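Local coordinates for protein dITP/XTP pyrophosphatase (Mycobacteroides abscessus, PDB 6WWD) that probably hydrolyses non-canonical purine nucleoside triphosphates such as XTP, dITP and ITP to their monophosphates and diphosphate, using magnesium, and so cleans the nucleotide pool, at residues K2-A6 / T64-A70; D72-D78 / G118-A124; N101-L106 / G156-I160; W141-A146 / I160-R164. The contacts are given in a common frame with arbitrary orientation. Numbering follows the deposited sequence.

Interaction 1. Residues K2-A6 / T64-A70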
loop_
_atom_site.group_PDB
_atom_site.type_symbol
_atom_site.label_atom_id
_atom_site.label_comp_id
_atom_site.label_asym_id
_atom_site.label_seq_id
_atom_site.Cartn_x
_atom_site.Cartn_y
_atom_site.Cartn_z
ATOM N N LYS D 2 22.417 -26.851 -13.656
ATOM C CA LYS D 2 22.103 -26.786 -12.238
ATOM C C LYS D 2 21.289 -25.540 -11.931
ATOM O O LYS D 2 21.563 -24.462 -12.468
ATOM C CB LYS D 2 23.369 -26.808 -11.380
ATOM C CG LYS D 2 24.074 -28.160 -11.347
ATOM C CD LYS D 2 25.164 -28.167 -10.301
ATOM C CE LYS D 2 26.237 -29.188 -10.609
ATOM N NZ LYS D 2 27.526 -28.854 -9.933
ATOM N N ILE D 3 20.278 -25.709 -11.078
ATOM C CA ILE D 3 19.450 -24.629 -10.558
ATOM C C ILE D 3 19.461 -24.710 -9.040
ATOM O O ILE D 3 19.208 -25.778 -8.470
ATOM C CB ILE D 3 18.000 -24.705 -11.084
ATOM C CG1 ILE D 3 17.969 -24.481 -12.599
ATOM C CG2 ILE D 3 17.092 -23.719 -10.329
ATOM C CD1 ILE D 3 16.597 -24.487 -13.185
ATOM N N LEU D 4 19.762 -23.598 -8.381
ATOM C CA LEU D 4 19.726 -23.557 -6.926
ATOM C C LEU D 4 18.290 -23.329 -6.440
ATOM O O LEU D 4 17.627 -22.362 -6.846
ATOM C CB LEU D 4 20.659 -22.462 -6.402
ATOM C CG LEU D 4 20.612 -22.179 -4.897
ATOM C CD1 LEU D 4 21.136 -23.370 -4.060
ATOM C CD2 LEU D 4 21.395 -20.916 -4.579
ATOM N N VAL D 5 17.795 -24.220 -5.585
ATOM C CA VAL D 5 16.571 -23.952 -4.834
ATOM C C VAL D 5 16.966 -23.457 -3.442
ATOM O O VAL D 5 17.650 -24.167 -2.695
ATOM C CB VAL D 5 15.656 -25.182 -4.770
ATOM C CG1 VAL D 5 14.408 -24.845 -3.967
ATOM C CG2 VAL D 5 15.284 -25.628 -6.186
ATOM N N ALA D 6 16.576 -22.224 -3.111
ATOM C CA ALA D 6 16.964 -21.587 -1.849
ATOM C C ALA D 6 16.148 -22.169 -0.691
ATOM O O ALA D 6 15.358 -21.502 -0.026
ATOM C CB ALA D 6 16.803 -20.075 -1.926
ATOM N N THR D 64 26.360 -18.238 -5.906
ATOM C CA THR D 64 26.614 -19.455 -6.667
ATOM C C THR D 64 26.758 -19.260 -8.171
ATOM O O THR D 64 27.346 -20.135 -8.830
ATOM C CB THR D 64 25.491 -20.475 -6.429
ATOM O OG1 THR D 64 24.301 -20.012 -7.066
ATOM C CG2 THR D 64 25.234 -20.686 -4.919
ATOM N N GLY D 65 26.254 -18.160 -8.737
ATOM C CA GLY D 65 26.187 -17.997 -10.170
ATOM C C GLY D 65 25.150 -18.848 -10.864
ATOM O O GLY D 65 25.014 -18.745 -12.090
ATOM N N LEU D 66 24.390 -19.649 -10.112
ATOM C CA LEU D 66 23.312 -20.457 -10.647
ATOM C C LEU D 66 22.007 -19.678 -10.634
ATOM O O LEU D 66 21.784 -18.811 -9.787
ATOM C CB LEU D 66 23.142 -21.736 -9.823
ATOM C CG LEU D 66 24.411 -22.597 -9.679
ATOM C CD1 LEU D 66 24.190 -23.750 -8.700
ATOM C CD2 LEU D 66 24.836 -23.098 -11.042
ATOM N N ALA D 67 21.141 -19.992 -11.590
ATOM C CA ALA D 67 19.758 -19.579 -11.483
ATOM C C ALA D 67 19.202 -20.064 -10.149
ATOM O O ALA D 67 19.537 -21.155 -9.672
ATOM C CB ALA D 67 18.957 -20.141 -12.660
ATOM N N CYS D 68 18.390 -19.233 -9.511
ATOM C CA CYS D 68 17.947 -19.538 -8.163
ATOM C C CYS D 68 16.450 -19.331 -8.072
ATOM O O CYS D 68 15.942 -18.285 -8.469
ATOM C CB CYS D 68 18.662 -18.682 -7.106
ATOM S SG CYS D 68 17.979 -19.025 -5.465
ATOM N N VAL D 69 15.751 -20.336 -7.571
ATOM C CA VAL D 69 14.332 -20.258 -7.251
ATOM C C VAL D 69 14.203 -20.189 -5.735
ATOM O O VAL D 69 14.808 -21.000 -5.019
ATOM C CB VAL D 69 13.558 -21.469 -7.805
ATOM C CG1 VAL D 69 12.138 -21.463 -7.274
ATOM C CG2 VAL D 69 13.563 -21.459 -9.306
ATOM N N ALA D 70 13.411 -19.239 -5.247
ATOM C CA ALA D 70 13.163 -19.090 -3.819
ATOM C C ALA D 70 11.669 -18.949 -3.600
ATOM O O ALA D 70 10.944 -18.485 -4.481
ATOM C CB ALA D 70 13.880 -17.872 -3.239
HETATM O O HOH W 1 21.806 -22.048 -13.447
#
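Strand 2-5 and the start of strand 67-77 run side by side in the same direction, their axes 4.6 Å apart at the closest and 31° from parallel. Leu-4 pairs with Cys-68 and Val-5 with Val-69, and three backbone hydrogen bonds hold the register: Leu-4 N to Ala-67 O (2.8 Å), Val-69 N to Leu-4 O (2.9 Å) and Ala-6 N to Val-69 O (2.9 Å). Where the strands begin to part, a water donates to Lys-2 O at 2.6 Å and accepts from Ala-67 N at 2.8 Å. At the end of helix 49-64, Thr-64 OG1 accepts from Leu-66 N at 3.1 Å in an ST turn, while also bonding to Gly-60 O.

On the face of Leu-4 and Cys-68, Leu-4 CD2 lies 4.0 Å from Cys-68 SG and 3.9 Å from Thr-64 CG2; Ala-6 CB reaches the same SG at 3.9 Å. Helix 49-64 covers this side through Val-61. On the other face Ile-3 CG2 meets Val-69 CG2 at 4.3 Å, Val-5 packs under helix 10-22, and Val-69 touches Leu-188 of the second subunit.

Strand 29-31 flanks 2-5 on its other edge, and helix 49-64 leads from 29-31 into 67-77, a beta-alpha-beta crossover. Direct bonds across the pair are all main chain and the meeting side chains mostly apolar, so the contact sets the register of parallel strands leading toward Ser-7 and Asp-72, predicted substrate and metal residues.

Interaction 2. Residues D72-D78 / G118-A124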
loop_
_atom_site.group_PDB
_atom_site.type_symbol
_atom_site.label_atom_id
_atom_site.label_comp_id
_atom_site.label_asym_id
_atom_site.label_seq_id
_atom_site.Cartn_x
_atom_site.Cartn_y
_atom_site.Cartn_z
ATOM N N ASP D 72 8.322 -18.047 -0.614
ATOM C CA ASP D 72 7.958 -17.243 0.552
ATOM C C ASP D 72 6.452 -17.291 0.713
ATOM O O ASP D 72 5.733 -16.872 -0.196
ATOM C CB ASP D 72 8.440 -15.806 0.379
ATOM C CG ASP D 72 8.735 -15.144 1.693
ATOM O OD1 ASP D 72 9.920 -15.056 2.069
ATOM O OD2 ASP D 72 7.778 -14.747 2.371
ATOM N N SER D 73 5.976 -17.797 1.855
ATOM C CA SER D 73 4.559 -18.061 2.061
ATOM C C SER D 73 4.143 -17.550 3.428
ATOM O O SER D 73 4.980 -17.343 4.317
ATOM C CB SER D 73 4.229 -19.561 1.957
ATOM O OG SER D 73 4.699 -20.058 0.724
ATOM N N GLY D 74 2.838 -17.348 3.590
ATOM C CA GLY D 74 2.328 -16.945 4.888
ATOM C C GLY D 74 0.889 -16.469 4.791
ATOM O O GLY D 74 0.171 -16.814 3.851
ATOM N N LEU D 75 0.477 -15.699 5.805
ATOM C CA LEU D 75 -0.898 -15.249 5.950
ATOM C C LEU D 75 -0.966 -13.730 5.875
ATOM O O LEU D 75 -0.170 -13.037 6.517
ATOM C CB LEU D 75 -1.479 -15.759 7.273
ATOM C CG LEU D 75 -2.924 -15.424 7.641
ATOM C CD1 LEU D 75 -3.893 -16.136 6.698
ATOM C CD2 LEU D 75 -3.148 -15.884 9.080
ATOM N N ALA D 76 -1.924 -13.215 5.115
ATOM C CA ALA D 76 -2.145 -11.779 4.970
ATOM C C ALA D 76 -3.544 -11.458 5.468
ATOM O O ALA D 76 -4.525 -11.969 4.921
ATOM C CB ALA D 76 -1.988 -11.325 3.508
ATOM N N VAL D 77 -3.640 -10.606 6.485
ATOM C CA VAL D 77 -4.912 -10.260 7.117
ATOM C C VAL D 77 -5.192 -8.783 6.844
ATOM O O VAL D 77 -4.386 -7.913 7.208
ATOM C CB VAL D 77 -4.891 -10.546 8.632
ATOM C CG1 VAL D 77 -6.226 -10.195 9.266
ATOM C CG2 VAL D 77 -4.495 -11.999 8.918
ATOM N N ASP D 78 -6.332 -8.503 6.206
ATOM C CA ASP D 78 -6.694 -7.128 5.870
ATOM C C ASP D 78 -6.603 -6.206 7.083
ATOM O O ASP D 78 -5.996 -5.124 7.026
ATOM C CB ASP D 78 -8.108 -7.087 5.279
ATOM C CG ASP D 78 -8.240 -7.913 4.006
ATOM O OD1 ASP D 78 -7.308 -8.674 3.668
ATOM O OD2 ASP D 78 -9.286 -7.814 3.332
ATOM N N GLY D 118 -11.364 -10.266 6.631
ATOM C CA GLY D 118 -10.802 -10.851 5.421
ATOM C C GLY D 118 -9.315 -11.146 5.537
ATOM O O GLY D 118 -8.562 -10.437 6.206
ATOM N N ALA D 119 -8.888 -12.198 4.833
ATOM C CA ALA D 119 -7.506 -12.661 4.852
ATOM C C ALA D 119 -7.251 -13.541 3.631
ATOM O O ALA D 119 -8.179 -13.953 2.941
ATOM C CB ALA D 119 -7.197 -13.438 6.139
ATOM N N ALA D 120 -5.980 -13.893 3.425
ATOM C CA ALA D 120 -5.580 -14.812 2.362
ATOM C C ALA D 120 -4.328 -15.581 2.771
ATOM O O ALA D 120 -3.421 -15.018 3.391
ATOM C CB ALA D 120 -5.309 -14.065 1.051
ATOM N N PHE D 121 -4.276 -16.866 2.417
ATOM C CA PHE D 121 -3.004 -17.569 2.380
ATOM C C PHE D 121 -2.300 -17.193 1.079
ATOM O O PHE D 121 -2.911 -17.211 0.008
ATOM C CB PHE D 121 -3.203 -19.079 2.462
ATOM C CG PHE D 121 -3.298 -19.624 3.871
ATOM C CD1 PHE D 121 -2.393 -19.252 4.851
ATOM C CD2 PHE D 121 -4.277 -20.563 4.193
ATOM C CE1 PHE D 121 -2.486 -19.794 6.143
ATOM C CE2 PHE D 121 -4.387 -21.101 5.481
ATOM C CZ PHE D 121 -3.492 -20.722 6.453
ATOM N N VAL D 122 -1.033 -16.815 1.173
ATOM C CA VAL D 122 -0.267 -16.324 0.033
ATOM C C VAL D 122 0.976 -17.176 -0.106
ATOM O O VAL D 122 1.634 -17.501 0.886
ATOM C CB VAL D 122 0.142 -14.845 0.186
ATOM C CG1 VAL D 122 0.885 -14.376 -1.055
ATOM C CG2 VAL D 122 -1.057 -13.973 0.453
ATOM N N SER D 123 1.328 -17.496 -1.342
ATOM C CA SER D 123 2.540 -18.243 -1.620
ATOM C C SER D 123 3.216 -17.595 -2.823
ATOM O O SER D 123 2.585 -17.429 -3.874
ATOM C CB SER D 123 2.209 -19.708 -1.870
ATOM O OG SER D 123 3.361 -20.442 -2.148
ATOM N N ALA D 124 4.454 -17.141 -2.640
ATOM C CA ALA D 124 5.215 -16.489 -3.698
ATOM C C ALA D 124 6.460 -17.293 -4.046
ATOM O O ALA D 124 7.090 -17.900 -3.172
ATOM C CB ALA D 124 5.612 -15.062 -3.304
HETATM O O HOH W 2 -8.536 -11.085 1.465
#
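Leu-75 lays its CD1 methyl 3.9 Å from Phe-121 CD1 and 4.3 Å from Ala-119 CB, bridging two residues of the strand beside it. Val-77 CG2 extends this apolar face, 4.1 Å from Ala-119 CB; on the reverse face Ala-76 CB meets Val-122 CG2 at 4.1 Å. The backbones form a regular antiparallel ladder, with axes 4.6 Å apart and 171° between directions. The hydrogen-bonded pairs are Asp-72 with Ala-124, Gly-74 with Val-122 and Ala-76 with Ala-120, each joined by two backbone N-H to O bonds of 2.8 to 3.0 Å; Asp-78 N adds one to Gly-118 O at 3.0 Å. Between the first two pairs, the hydroxyls Ser-73 OG and Ser-123 OG hydrogen-bond at 3.2 Å.

Asp-72 is the predicted proton acceptor and magnesium ligand, and Ser-73 a predicted substrate residue; both lie on the paired part of the strand. The carboxylate of Asp-72 forms a salt bridge to Lys-56 of helix 49-64, whose Phe-49 covers Val-122 and Ala-124. Gly-85 and Met-83, in and just before strand 84-85, bond to Leu-75 and Val-77, and strand 134-145 to the outer edge of Ala-119, Phe-121 and Ser-123, placing this pair inside the mixed sheet.

Interaction 3. Residues N101-L106 / G156-I160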
loop_
_atom_site.group_PDB
_atom_site.type_symbol
_atom_site.label_atom_id
_atom_site.label_comp_id
_atom_site.label_asym_id
_atom_site.label_seq_id
_atom_site.Cartn_x
_atom_site.Cartn_y
_atom_site.Cartn_z
ATOM N N ASN D 101 1.120 -18.402 17.774
ATOM C CA ASN D 101 0.859 -17.475 16.667
ATOM C C ASN D 101 -0.642 -17.342 16.429
ATOM O O ASN D 101 -1.173 -16.235 16.294
ATOM C CB ASN D 101 1.556 -17.959 15.382
ATOM C CG ASN D 101 3.068 -17.980 15.507
ATOM O OD1 ASN D 101 3.639 -17.358 16.403
ATOM N ND2 ASN D 101 3.730 -18.686 14.588
ATOM N N THR D 102 -1.337 -18.477 16.396
ATOM C CA THR D 102 -2.775 -18.503 16.141
ATOM C C THR D 102 -3.557 -17.835 17.269
ATOM O O THR D 102 -4.491 -17.066 17.012
ATOM C CB THR D 102 -3.220 -19.958 15.938
ATOM O OG1 THR D 102 -2.789 -20.399 14.643
ATOM C CG2 THR D 102 -4.735 -20.125 16.076
ATOM N N ALA D 103 -3.193 -18.112 18.526
ATOM C CA ALA D 103 -3.874 -17.465 19.645
ATOM C C ALA D 103 -3.663 -15.951 19.626
ATOM O O ALA D 103 -4.588 -15.187 19.913
ATOM C CB ALA D 103 -3.396 -18.066 20.969
ATOM N N LEU D 104 -2.453 -15.493 19.299
ATOM C CA LEU D 104 -2.226 -14.054 19.211
ATOM C C LEU D 104 -3.101 -13.429 18.127
ATOM O O LEU D 104 -3.720 -12.378 18.336
ATOM C CB LEU D 104 -0.743 -13.758 18.949
ATOM C CG LEU D 104 -0.384 -12.286 18.647
ATOM C CD1 LEU D 104 -0.779 -11.336 19.814
ATOM C CD2 LEU D 104 1.098 -12.143 18.258
ATOM N N LEU D 105 -3.139 -14.042 16.949
ATOM C CA LEU D 105 -3.931 -13.481 15.856
ATOM C C LEU D 105 -5.400 -13.348 16.251
ATOM O O LEU D 105 -6.019 -12.293 16.044
ATOM C CB LEU D 105 -3.779 -14.347 14.608
ATOM C CG LEU D 105 -4.512 -13.816 13.379
ATOM C CD1 LEU D 105 -4.053 -12.420 13.094
ATOM C CD2 LEU D 105 -4.207 -14.686 12.194
ATOM N N LEU D 106 -5.979 -14.421 16.810
ATOM C CA LEU D 106 -7.366 -14.363 17.272
ATOM C C LEU D 106 -7.572 -13.255 18.288
ATOM O O LEU D 106 -8.562 -12.518 18.221
ATOM C CB LEU D 106 -7.798 -15.689 17.900
ATOM C CG LEU D 106 -8.037 -16.896 17.005
ATOM C CD1 LEU D 106 -8.577 -18.046 17.854
ATOM C CD2 LEU D 106 -9.015 -16.509 15.906
ATOM N N GLY D 156 -0.334 -24.851 11.383
ATOM C CA GLY D 156 -0.221 -23.405 11.284
ATOM C C GLY D 156 -1.548 -22.722 11.529
ATOM O O GLY D 156 -2.229 -22.983 12.525
ATOM N N TYR D 157 -1.914 -21.811 10.627
ATOM C CA TYR D 157 -3.155 -21.057 10.767
ATOM C C TYR D 157 -4.372 -21.768 10.193
ATOM O O TYR D 157 -5.472 -21.199 10.231
ATOM C CB TYR D 157 -3.015 -19.681 10.106
ATOM C CG TYR D 157 -1.940 -18.831 10.751
ATOM C CD1 TYR D 157 -2.190 -18.144 11.937
ATOM C CD2 TYR D 157 -0.685 -18.698 10.161
ATOM C CE1 TYR D 157 -1.210 -17.351 12.534
ATOM C CE2 TYR D 157 0.305 -17.903 10.745
ATOM C CZ TYR D 157 0.032 -17.237 11.934
ATOM O OH TYR D 157 1.008 -16.459 12.514
ATOM N N ASP D 158 -4.217 -22.986 9.681
ATOM C CA ASP D 158 -5.357 -23.709 9.118
ATOM C C ASP D 158 -6.579 -23.757 10.035
ATOM O O ASP D 158 -7.699 -23.593 9.521
ATOM C CB ASP D 158 -4.935 -25.140 8.746
ATOM C CG ASP D 158 -4.034 -25.179 7.527
ATOM O OD1 ASP D 158 -3.845 -24.118 6.902
ATOM O OD2 ASP D 158 -3.491 -26.259 7.212
ATOM N N PRO D 159 -6.458 -23.986 11.353
ATOM C CA PRO D 159 -7.664 -24.043 12.201
ATOM C C PRO D 159 -8.423 -22.724 12.308
ATOM O O PRO D 159 -9.566 -22.748 12.749
ATOM C CB PRO D 159 -7.112 -24.474 13.574
ATOM C CG PRO D 159 -5.840 -25.139 13.272
ATOM C CD PRO D 159 -5.266 -24.429 12.100
ATOM N N ILE D 160 -7.851 -21.580 11.911
ATOM C CA ILE D 160 -8.569 -20.312 12.010
ATOM C C ILE D 160 -8.723 -19.629 10.660
ATOM O O ILE D 160 -9.161 -18.483 10.606
ATOM C CB ILE D 160 -7.905 -19.342 13.008
ATOM C CG1 ILE D 160 -6.460 -19.038 12.565
ATOM C CG2 ILE D 160 -8.025 -19.839 14.448
ATOM C CD1 ILE D 160 -5.849 -17.905 13.347
#
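Apolar packing carries this contact. Ile-160, at the end of the short 3-10 turn 158-160, points toward helix 98-108 and meets three of its residues: CG2 is 3.7 Å from Thr-102 CG2 and 3.8 Å from Leu-106 CD2, while CD1 is 3.8 Å from Leu-105 CD2. These residues lie one turn apart or next to each other on the helix, so one isoleucine spans that turn. Leu-105 CD2 also touches Tyr-157 CD1 at 4.0 Å, and the tyrosine ring reaches across the helix, its OH 3.3 Å from Asn-101 CB.

The polar groups look elsewhere for their firm bonds. Tyr-157 OH bonds to Ser-88 O, and Asn-101 OD1 to Ser-92 OG, which ties both to the loop preceding the helix. Within the segments the backbone looks after itself: Leu-105 N bonds to Asn-101 O and Leu-106 N to Thr-102 O, both at 3.0 Å, and Ile-160 N to Tyr-157 O at 2.9 Å.

Gly-156, Tyr-157 and Asp-158 belong to the predicted substrate-binding loop. With Tyr-157 and Ile-160 seated on the helix and Asp-158 directed away from it, the chemistry implies a loop anchored by its apolar side, consistent with a defined backbone course at the nucleotide site.

Interaction 4. Residues W141-A146 / I160-R164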
loop_
_atom_site.group_PDB
_atom_site.type_symbol
_atom_site.label_atom_id
_atom_site.label_comp_id
_atom_site.label_asym_id
_atom_site.label_seq_id
_atom_site.Cartn_x
_atom_site.Cartn_y
_atom_site.Cartn_z
ATOM N N TRP D 141 -5.074 -17.423 -1.829
ATOM C CA TRP D 141 -6.306 -18.168 -1.560
ATOM C C TRP D 141 -7.158 -17.319 -0.628
ATOM O O TRP D 141 -6.829 -17.177 0.550
ATOM C CB TRP D 141 -5.963 -19.515 -0.927
ATOM C CG TRP D 141 -7.097 -20.517 -0.732
ATOM C CD1 TRP D 141 -8.292 -20.548 -1.367
ATOM C CD2 TRP D 141 -7.084 -21.648 0.159
ATOM N NE1 TRP D 141 -9.043 -21.618 -0.916
ATOM C CE2 TRP D 141 -8.314 -22.310 0.015
ATOM C CE3 TRP D 141 -6.155 -22.143 1.084
ATOM C CZ2 TRP D 141 -8.639 -23.459 0.749
ATOM C CZ3 TRP D 141 -6.480 -23.294 1.814
ATOM C CH2 TRP D 141 -7.706 -23.930 1.640
ATOM N N LYS D 142 -8.248 -16.754 -1.144
ATOM C CA LYS D 142 -8.990 -15.758 -0.379
ATOM C C LYS D 142 -9.869 -16.423 0.675
ATOM O O LYS D 142 -10.461 -17.486 0.444
ATOM C CB LYS D 142 -9.845 -14.886 -1.304
ATOM C CG LYS D 142 -9.032 -14.156 -2.388
ATOM C CD LYS D 142 -8.005 -13.231 -1.725
ATOM C CE LYS D 142 -7.844 -11.904 -2.456
ATOM N NZ LYS D 142 -8.542 -10.815 -1.724
ATOM N N GLY D 143 -9.960 -15.777 1.835
ATOM C CA GLY D 143 -10.828 -16.239 2.897
ATOM C C GLY D 143 -10.994 -15.208 3.991
ATOM O O GLY D 143 -11.064 -14.001 3.721
ATOM N N SER D 144 -11.107 -15.674 5.228
ATOM C CA SER D 144 -11.246 -14.791 6.377
ATOM C C SER D 144 -10.791 -15.548 7.620
ATOM O O SER D 144 -10.571 -16.764 7.588
ATOM C CB SER D 144 -12.689 -14.276 6.520
ATOM O OG SER D 144 -13.589 -15.353 6.663
ATOM N N ILE D 145 -10.657 -14.822 8.717
ATOM C CA ILE D 145 -10.195 -15.421 9.963
ATOM C C ILE D 145 -11.399 -15.828 10.804
ATOM O O ILE D 145 -12.297 -15.018 11.056
ATOM C CB ILE D 145 -9.278 -14.458 10.736
ATOM C CG1 ILE D 145 -8.101 -14.011 9.850
ATOM C CG2 ILE D 145 -8.807 -15.105 12.046
ATOM C CD1 ILE D 145 -7.306 -15.157 9.230
ATOM N N ALA D 146 -11.409 -17.082 11.255
ATOM C CA ALA D 146 -12.451 -17.547 12.155
ATOM C C ALA D 146 -12.362 -16.848 13.512
ATOM O O ALA D 146 -11.358 -16.226 13.875
ATOM C CB ALA D 146 -12.354 -19.065 12.357
ATOM N N ILE D 160 -7.851 -21.580 11.911
ATOM C CA ILE D 160 -8.569 -20.312 12.010
ATOM C C ILE D 160 -8.723 -19.629 10.660
ATOM O O ILE D 160 -9.161 -18.483 10.606
ATOM C CB ILE D 160 -7.905 -19.342 13.008
ATOM C CG1 ILE D 160 -6.460 -19.038 12.565
ATOM C CG2 ILE D 160 -8.025 -19.839 14.448
ATOM C CD1 ILE D 160 -5.849 -17.905 13.347
ATOM N N PHE D 161 -8.361 -20.297 9.568
ATOM C CA PHE D 161 -8.519 -19.722 8.238
ATOM C C PHE D 161 -9.773 -20.299 7.599
ATOM O O PHE D 161 -9.853 -21.510 7.380
ATOM C CB PHE D 161 -7.299 -19.991 7.360
ATOM C CG PHE D 161 -7.411 -19.401 5.979
ATOM C CD1 PHE D 161 -7.282 -18.037 5.786
ATOM C CD2 PHE D 161 -7.686 -20.210 4.874
ATOM C CE1 PHE D 161 -7.396 -17.478 4.502
ATOM C CE2 PHE D 161 -7.797 -19.659 3.586
ATOM C CZ PHE D 161 -7.652 -18.289 3.405
ATOM N N VAL D 162 -10.740 -19.436 7.293
ATOM C CA VAL D 162 -11.987 -19.846 6.652
ATOM C C VAL D 162 -11.885 -19.496 5.172
ATOM O O VAL D 162 -11.932 -18.303 4.822
ATOM C CB VAL D 162 -13.214 -19.171 7.290
ATOM C CG1 VAL D 162 -14.483 -19.623 6.578
ATOM C CG2 VAL D 162 -13.302 -19.476 8.794
ATOM N N PRO D 163 -11.711 -20.466 4.281
ATOM C CA PRO D 163 -11.717 -20.177 2.841
ATOM C C PRO D 163 -13.041 -19.580 2.379
ATOM O O PRO D 163 -14.118 -20.049 2.748
ATOM C CB PRO D 163 -11.501 -21.560 2.209
ATOM C CG PRO D 163 -10.849 -22.344 3.258
ATOM C CD PRO D 163 -11.477 -21.891 4.545
ATOM N N ARG D 164 -12.953 -18.568 1.528
ATOM C CA ARG D 164 -14.160 -18.014 0.935
ATOM C C ARG D 164 -14.914 -19.112 0.189
ATOM O O ARG D 164 -14.310 -20.005 -0.409
ATOM C CB ARG D 164 -13.802 -16.849 0.009
ATOM C CG ARG D 164 -14.737 -15.661 0.153
ATOM C CD ARG D 164 -14.119 -14.376 -0.344
ATOM N NE ARG D 164 -13.213 -13.787 0.640
ATOM C CZ ARG D 164 -12.402 -12.759 0.378
ATOM N NH1 ARG D 164 -12.398 -12.228 -0.845
ATOM N NH2 ARG D 164 -11.571 -12.287 1.321
HETATM O O HOH W 3 -11.654 -19.137 -1.430
HETATM O O HOH W 2 -8.536 -11.085 1.465
HETATM O O HOH W 4 -14.332 -13.576 3.173
HETATM O O HOH W 5 -14.142 -16.779 4.463
#
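Five direct hydrogen bonds join residues 141-146 to 160-164, the end of strand 134-145 and the strand 161-163 with its flanks, which runs back against it at 133°. Ser-144 N donates to Val-162 O (2.8 Å) and Val-162 N to Ser-144 O (2.7 Å). Ala-146 N gives to Ile-160 O at 2.7 Å, and Arg-164 N to Lys-142 O at 2.9 Å. The fifth comes from a side chain: Arg-164 NH2 reaches Gly-143 O at 3.0 Å, while NH1 forms a salt bridge to Glu-134 of the second subunit.

Waters supply further partners. One links Ser-144 OG to Val-162 O, 2.7 Å from each atom; another lies 2.8 Å from Lys-142 O and 3.0 Å from Arg-164 O; a third accepts weakly from Arg-164 NE at 2.8 Å. A fourth accepts from Lys-142 NZ at 3.2 Å and, weakly, from Arg-164 NH2 at 3.3 Å, near where Lys-142 NZ and Arg-164 NH1 stand 4.2 Å apart with like charge.

On the Phe-161 side of the ladder, Trp-141 CZ2 packs on Pro-163 CG at 3.5 Å, and Phe-161 CE2 sits over a face of the indole, 3.9 Å from Trp-141 CE3. A CB on Gly-143 would clash with Phe-161 CZ and Val-162 O.

Trp-141 also pairs with a strand of the second subunit, so main-chain bonding and an aromatic patch join charge pairing across that interface, where the sheet continues.

From the N terminus, interaction 1 closes first, bringing strand 67-77 back beside strand 2-5 after two helices. The same strand runs straight on into interaction 2, whose loop carries helix 98-108 before strand 118-128 returns. Interaction 3 crosses interaction 2: it starts on that helix, within the loop, and ends beyond strand 118-128 at 156-160, where Tyr-157 packs on Leu-75 and Phe-121. Interaction 4 closes a short loop and ends on the same stretch as interaction 3, sharing Ile-160. Interactions 2 and 4 are adjacent in the sheet, bonded through Ala-119 with Gly-143 and Phe-121 with Trp-141; interaction 1 lies at the far end, about 33 Å between centres from interactions 3 and 4.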